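Local coordinates for gamma-butyrobetaine hydroxylase-like N-terminal domain-containing protein (Acidithiobacillus ferrooxidans, PDB 3LUU) that is of unknown function but binds a zinc ion and belongs to the gamma-butyrobetaine hydroxylase-like N-terminal (DUF971) family, at residues S31-T34 with F35-R39. Numbering follows the deposited sequence.
Sequences SRLT and FEHLR. With ZN (zinc ion), chain B.
Thr-34 is the N-cap of helix 35-40, its hydroxyl meeting the amide of His-37 in a compact example of how a strand can hand over directly to a helix. The hydroxyl sits between the backbone N and the carbonyl carbon (chi1 64°), which turns it toward the first turn, where Thr-34 OG1 accepts from the backbone N of His-37 at 3.0 Å. The carbonyl of the same residue receives the N-H of Leu-38, Thr-34 O to Leu-38 N 3.0 Å and almost straight at 172°. A water joins Thr-34 OG1 to Glu-36 OE1, donating to the carboxylate.

The imidazole of His-37 swings out anti to its own backbone N (chi1 -170°), its side chain crossing that of Thr-34 at roughly a right angle. Leu-33 CD2 lies 4.1 Å from His-37 ND1, approaching the ring obliquely. His-37 NE2 binds the zinc ion at 2.0 Å. Leu-33 and Leu-38 also cross nearly perpendicularly, Leu-33 CD1 4.1 Å from Leu-38 CD2, and Leu-98 of helix 92-98 touches both.

Glu-41, through OE2, and Glu-101, through its backbone O, also bind the zinc. The N-cap bond thus holds the amide of a zinc ligand, consistent with a well-defined start for its side chain.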
ATOM      1  N   SER A  31      -0.482  -8.463   5.503  1.00 22.91           N
ATOM      2  CA  SER A  31       0.253  -8.204   4.274  1.00 22.12           C
ATOM      3  C   SER A  31       1.482  -7.427   4.636  1.00 23.26           C
ATOM      4  O   SER A  31       1.456  -6.600   5.550  1.00 21.27           O
ATOM      5  CB  SER A  31      -0.587  -7.402   3.287  1.00 22.89           C
ATOM      6  OG  SER A  31      -1.775  -8.084   2.914  1.00 24.94           O
ATOM      7  N   ARG A  32       2.587  -7.733   3.969  1.00 23.03           N
ATOM      8  CA  ARG A  32       3.791  -6.939   4.081  1.00 23.55           C
ATOM      9  C   ARG A  32       4.129  -6.533   2.649  1.00 23.96           C
ATOM     10  O   ARG A  32       4.675  -7.330   1.885  1.00 24.71           O
ATOM     11  CB  ARG A  32       4.924  -7.712   4.742  1.00 24.46           C
ATOM     12  CG  ARG A  32       4.651  -8.153   6.170  1.00 30.09           C
ATOM     13  CD  ARG A  32       5.851  -8.966   6.754  1.00 36.27           C
ATOM     14  NE  ARG A  32       6.743  -8.121   7.538  1.00 44.17           N
ATOM     15  CZ  ARG A  32       7.836  -7.493   7.095  1.00 54.29           C
ATOM     16  NH1 ARG A  32       8.258  -7.620   5.841  1.00 58.21           N
ATOM     17  NH2 ARG A  32       8.530  -6.728   7.937  1.00 58.39           N
ATOM     18  N   LEU A  33       3.796  -5.286   2.306  1.00 17.09           N
ATOM     19  CA  LEU A  33       3.936  -4.761   0.963  1.00 14.44           C
ATOM     20  C   LEU A  33       5.069  -3.744   0.959  1.00 16.56           C
ATOM     21  O   LEU A  33       5.019  -2.787   1.728  1.00 14.59           O
ATOM     22  CB  LEU A  33       2.629  -4.112   0.524  1.00 16.17           C
ATOM     23  CG  LEU A  33       1.473  -5.095   0.319  1.00 16.05           C
ATOM     24  CD1 LEU A  33       0.180  -4.315   0.181  1.00 19.02           C
ATOM     25  CD2 LEU A  33       1.787  -5.958  -0.910  1.00 17.05           C
ATOM     26  N   THR A  34       6.103  -3.961   0.132  1.00 13.63           N
ATOM     27  CA  THR A  34       7.213  -2.996   0.105  1.00 13.07           C
ATOM     28  C   THR A  34       6.733  -1.634  -0.426  1.00 12.89           C
ATOM     29  O   THR A  34       5.851  -1.527  -1.310  1.00 14.69           O
ATOM     30  CB  THR A  34       8.436  -3.464  -0.727  1.00 11.58           C
ATOM     31  OG1 THR A  34       8.058  -3.586  -2.089  1.00 13.36           O
ATOM     32  CG2 THR A  34       9.008  -4.796  -0.201  1.00 14.85           C
ATOM     33  N   PHE A  35       7.332  -0.579   0.109  1.00 13.92           N
ATOM     34  CA  PHE A  35       7.092   0.766  -0.425  1.00 13.33           C
ATOM     35  C   PHE A  35       7.323   0.820  -1.935  1.00 12.83           C
ATOM     36  O   PHE A  35       6.574   1.475  -2.671  1.00 15.39           O
ATOM     37  CB  PHE A  35       8.019   1.759   0.287  1.00 13.28           C
ATOM     38  CG  PHE A  35       7.676   1.995   1.752  1.00 12.86           C
ATOM     39  CD1 PHE A  35       6.496   1.531   2.318  1.00 17.90           C
ATOM     40  CD2 PHE A  35       8.506   2.758   2.555  1.00 15.85           C
ATOM     41  CE1 PHE A  35       6.183   1.773   3.641  1.00 15.43           C
ATOM     42  CE2 PHE A  35       8.165   3.007   3.905  1.00 20.75           C
ATOM     43  CZ  PHE A  35       6.992   2.520   4.421  1.00 14.46           C
ATOM     44  N   GLU A  36       8.383   0.149  -2.389  1.00 12.97           N
ATOM     45  CA  GLU A  36       8.719   0.091  -3.805  1.00 14.98           C
ATOM     46  C   GLU A  36       7.581  -0.492  -4.620  1.00 14.30           C
ATOM     47  O   GLU A  36       7.203   0.058  -5.627  1.00 14.60           O
ATOM     48  CB  GLU A  36       9.934  -0.782  -4.016  1.00 14.73           C
ATOM     49  CG  GLU A  36      10.349  -0.905  -5.476  1.00 16.34           C
ATOM     50  CD  GLU A  36      11.435  -1.954  -5.716  1.00 13.73           C
ATOM     51  OE1 GLU A  36      11.546  -2.933  -4.934  1.00 15.19           O
ATOM     52  OE2 GLU A  36      12.191  -1.774  -6.701  1.00 14.88           O
ATOM     53  N   HIS A  37       7.094  -1.655  -4.194  1.00 15.37           N
ATOM     54  CA  HIS A  37       5.988  -2.348  -4.858  1.00 15.50           C
ATOM     55  C   HIS A  37       4.746  -1.468  -4.936  1.00 14.91           C
ATOM     56  O   HIS A  37       4.152  -1.311  -6.008  1.00 15.02           O
ATOM     57  CB  HIS A  37       5.726  -3.661  -4.124  1.00 14.95           C
ATOM     58  CG  HIS A  37       4.787  -4.594  -4.817  1.00 16.90           C
ATOM     59  ND1 HIS A  37       4.296  -5.723  -4.203  1.00 18.36           N
ATOM     60  CD2 HIS A  37       4.268  -4.590  -6.061  1.00 18.43           C
ATOM     61  CE1 HIS A  37       3.509  -6.369  -5.037  1.00 21.61           C
ATOM     62  NE2 HIS A  37       3.468  -5.698  -6.166  1.00 16.44           N
ATOM     63  N   LEU A  38       4.402  -0.840  -3.820  1.00 14.82           N
ATOM     64  CA  LEU A  38       3.258   0.068  -3.779  1.00 14.49           C
ATOM     65  C   LEU A  38       3.419   1.230  -4.788  1.00 14.59           C
ATOM     66  O   LEU A  38       2.485   1.603  -5.515  1.00 15.97           O
ATOM     67  CB  LEU A  38       3.063   0.603  -2.347  1.00 15.71           C
ATOM     68  CG  LEU A  38       2.591  -0.408  -1.292  1.00 15.77           C
ATOM     69  CD1 LEU A  38       2.887   0.133   0.092  1.00 12.57           C
ATOM     70  CD2 LEU A  38       1.107  -0.713  -1.455  1.00 16.38           C
ATOM     71  N   ARG A  39       4.618   1.780  -4.848  1.00 14.88           N
ATOM     72  CA  ARG A  39       4.875   2.874  -5.761  1.00 15.68           C
ATOM     73  C   ARG A  39       4.777   2.440  -7.218  1.00 15.18           C
ATOM     74  O   ARG A  39       4.174   3.139  -8.037  1.00 13.67           O
ATOM     75  CB  ARG A  39       6.241   3.504  -5.438  1.00 12.68           C
ATOM     76  CG  ARG A  39       6.647   4.681  -6.319  1.00 16.67           C
ATOM     77  CD  ARG A  39       5.658   5.809  -6.265  1.00 18.66           C
ATOM     78  NE  ARG A  39       5.961   6.812  -7.268  1.00 20.04           N
ATOM     79  CZ  ARG A  39       5.482   6.829  -8.511  1.00 28.36           C
ATOM     80  NH1 ARG A  39       4.654   5.897  -8.943  1.00 22.84           N
ATOM     81  NH2 ARG A  39       5.843   7.795  -9.341  1.00 28.49           N
TER
HETATM   82 ZN    ZN B 101       2.706  -6.436  -7.904  1.00 24.27          ZN
HETATM   83  O   HOH W   1       9.913  -4.598  -3.605  1.00 15.79           O